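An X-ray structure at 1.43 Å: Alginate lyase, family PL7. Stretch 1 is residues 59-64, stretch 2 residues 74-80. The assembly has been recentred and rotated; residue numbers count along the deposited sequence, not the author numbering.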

# COMPACT_ATOMS: atom_id res chain seq x y z
N TYR A 59 -10.91 -4.11 4.80
CA TYR A 59 -10.70 -4.50 3.36
C TYR A 59 -10.51 -3.29 2.52
O TYR A 59 -11.22 -2.25 2.73
CB TYR A 59 -11.98 -5.17 2.89
CG TYR A 59 -12.25 -6.53 3.54
CD1 TYR A 59 -12.81 -6.60 4.82
CD2 TYR A 59 -11.99 -7.76 2.86
CE1 TYR A 59 -13.08 -7.84 5.45
CE2 TYR A 59 -12.23 -8.98 3.52
CZ TYR A 59 -12.76 -9.02 4.77
OH TYR A 59 -13.03 -10.27 5.37
N PHE A 60 -9.49 -3.34 1.65
CA PHE A 60 -9.14 -2.29 0.67
C PHE A 60 -9.31 -2.92 -0.63
O PHE A 60 -8.53 -3.81 -1.03
CB PHE A 60 -7.68 -1.90 0.88
CG PHE A 60 -7.40 -1.31 2.25
CD1 PHE A 60 -7.27 -2.16 3.39
CD2 PHE A 60 -7.23 0.08 2.42
CE1 PHE A 60 -7.00 -1.60 4.66
CE2 PHE A 60 -7.00 0.61 3.66
CZ PHE A 60 -6.83 -0.22 4.77
N LYS A 61 -10.37 -2.45 -1.35
CA LYS A 61 -10.75 -3.05 -2.64
C LYS A 61 -10.56 -1.95 -3.75
O LYS A 61 -11.18 -0.85 -3.65
CB LYS A 61 -12.28 -3.49 -2.54
CG LYS A 61 -12.69 -4.33 -3.71
CD LYS A 61 -14.08 -4.92 -3.55
CE LYS A 61 -14.46 -5.82 -4.68
NZ LYS A 61 -15.72 -6.53 -4.36
N CYS A 62 -9.72 -2.28 -4.72
CA CYS A 62 -9.40 -1.31 -5.78
C CYS A 62 -9.49 -2.00 -7.12
O CYS A 62 -9.24 -3.21 -7.22
CB CYS A 62 -7.98 -0.67 -5.47
SG CYS A 62 -7.60 0.73 -6.53
N TYR A 63 -9.83 -1.25 -8.15
CA TYR A 63 -10.23 -1.86 -9.41
C TYR A 63 -9.32 -1.39 -10.52
O TYR A 63 -8.93 -0.22 -10.54
CB TYR A 63 -11.70 -1.50 -9.81
CG TYR A 63 -12.69 -1.89 -8.75
CD1 TYR A 63 -12.81 -1.11 -7.57
CD2 TYR A 63 -13.56 -2.98 -8.96
CE1 TYR A 63 -13.66 -1.45 -6.55
CE2 TYR A 63 -14.46 -3.33 -7.91
CZ TYR A 63 -14.55 -2.49 -6.79
OH TYR A 63 -15.38 -2.89 -5.75
N ARG A 64 -8.99 -2.32 -11.42
CA ARG A 64 -8.31 -1.97 -12.68
C ARG A 64 -9.12 -0.86 -13.35
O ARG A 64 -10.37 -0.92 -13.44
CB ARG A 64 -8.41 -3.23 -13.57
CG ARG A 64 -7.67 -3.15 -14.93
CD ARG A 64 -7.87 -4.47 -15.67
NE ARG A 64 -6.94 -4.65 -16.80
CZ ARG A 64 -7.23 -4.46 -18.08
NH1 ARG A 64 -8.36 -3.88 -18.47
NH2 ARG A 64 -6.36 -4.84 -19.01
N ASN A 74 -1.48 4.19 -11.77
CA ASN A 74 -2.05 3.13 -10.97
C ASN A 74 -2.92 3.67 -9.83
O ASN A 74 -2.51 4.58 -9.07
CB ASN A 74 -0.89 2.28 -10.40
CG ASN A 74 -0.21 1.41 -11.46
OD1 ASN A 74 -0.85 0.79 -12.28
ND2 ASN A 74 1.11 1.39 -11.42
N PRO A 75 -4.13 3.09 -9.67
CA PRO A 75 -5.03 3.59 -8.60
C PRO A 75 -4.77 2.90 -7.23
O PRO A 75 -4.09 1.86 -7.11
CB PRO A 75 -6.43 3.14 -9.09
CG PRO A 75 -6.15 1.82 -9.88
CD PRO A 75 -4.78 2.08 -10.56
N ARG A 76 -5.34 3.50 -6.18
CA ARG A 76 -5.14 2.91 -4.84
C ARG A 76 -6.32 3.20 -3.98
O ARG A 76 -7.04 4.19 -4.20
CB ARG A 76 -3.88 3.51 -4.15
CG ARG A 76 -4.02 5.03 -3.87
CD ARG A 76 -2.72 5.65 -3.41
NE ARG A 76 -1.87 6.02 -4.54
CZ ARG A 76 -0.54 5.83 -4.62
NH1 ARG A 76 0.14 5.29 -3.59
NH2 ARG A 76 0.10 6.37 -5.64
N VAL A 77 -6.49 2.37 -2.94
CA VAL A 77 -7.32 2.67 -1.79
C VAL A 77 -6.42 2.28 -0.61
O VAL A 77 -5.99 1.16 -0.54
CB VAL A 77 -8.59 1.84 -1.81
CG1 VAL A 77 -9.28 1.99 -0.46
CG2 VAL A 77 -9.50 2.18 -2.98
N GLU A 78 -6.00 3.23 0.20
CA GLU A 78 -4.80 3.02 1.04
C GLU A 78 -4.76 4.08 2.17
O GLU A 78 -5.41 5.05 2.08
CB GLU A 78 -3.58 3.06 0.08
CG GLU A 78 -2.26 2.74 0.52
CD GLU A 78 -1.25 2.89 -0.55
OE1 GLU A 78 -1.07 3.92 -1.16
OE2 GLU A 78 -0.42 2.04 -0.50
N LEU A 79 -3.95 3.80 3.19
CA LEU A 79 -3.69 4.78 4.24
C LEU A 79 -2.33 5.40 4.07
O LEU A 79 -1.35 4.70 3.66
CB LEU A 79 -3.73 4.04 5.60
CG LEU A 79 -4.95 3.15 5.84
CD1 LEU A 79 -4.83 2.54 7.23
CD2 LEU A 79 -6.21 3.99 5.74
N ARG A 80 -2.27 6.69 4.44
CA ARG A 80 -1.05 7.47 4.42
C ARG A 80 -0.68 7.88 5.83
O ARG A 80 -1.46 8.55 6.47
CB ARG A 80 -1.27 8.67 3.46
CG ARG A 80 0.01 9.50 3.16
CD ARG A 80 0.26 10.61 4.15
NE ARG A 80 1.22 11.55 3.53
CZ ARG A 80 2.40 11.92 4.04
NH1 ARG A 80 2.88 11.46 5.20
NH2 ARG A 80 3.16 12.76 3.37

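Strands 59-63 and 76-80 run roughly antiparallel, at 152°, with their axes 6.3 Å apart at closest approach. No hydrogen bond joins the two stretches; they are held by packing of mostly apolar side chains, which buries 357 Å² in total.

Alternation along the strands, which Pro75 in the preceding loop also follows, sets the pattern. Phe60 and Cys62 direct their CA-CB bonds toward the second stretch, whereas Lys61 and Tyr63 direct theirs away; in the second stretch, the CA-CB bonds of Pro75 and Val77 point toward the first stretch and those of Arg76 and Glu78 away from it. Phe60 and Val77 are in register, with their CA atoms 5.8 Å apart, and bury the most surface. The m rotamer of Phe60 (chi1 -62°, chi2 78°) lays its ring along the second strand: Phe60 CD2 lies 3.4 Å from Val77 O and 4.0 Å from Val77 CG1, while Phe60 CE2 reaches Leu79 CG at 3.9 Å, near the ring plane and at its edge. Leu79 starts sideways, but its m,t conformation brings the end of its side chain nearer to the first stretch.

Val77, with chi1 at 169°, uses both methyls. Val77 CG1 packs against Phe60 CD2, and Val77 CG2 lies 4.1 Å from Cys62 CB and 3.5 Å from Lys61 O. Its branched, compact side chain thus fills the space between Phe60 and Cys62. The t rotamer of Cys62 carries SG to Pro75, with Cys62 SG 3.7 Å from Pro75 CB and 3.6 Å from Pro75 C; the small thiol fits closely against the backbone here. In the C-gamma endo ring of Pro75, CG lies 3.5 Å from Tyr63 O.

On the side of the second strand turned away from the first stretch, Arg76 and Glu78 pair with each other. The p,t,p course of Arg76 and the extended t,t chain of Glu78 bring Arg76 NH1 within 3.0 Å of Glu78 OE1 in a hydrogen-bonded salt bridge, and the charged pair lies clear of the apolar contact.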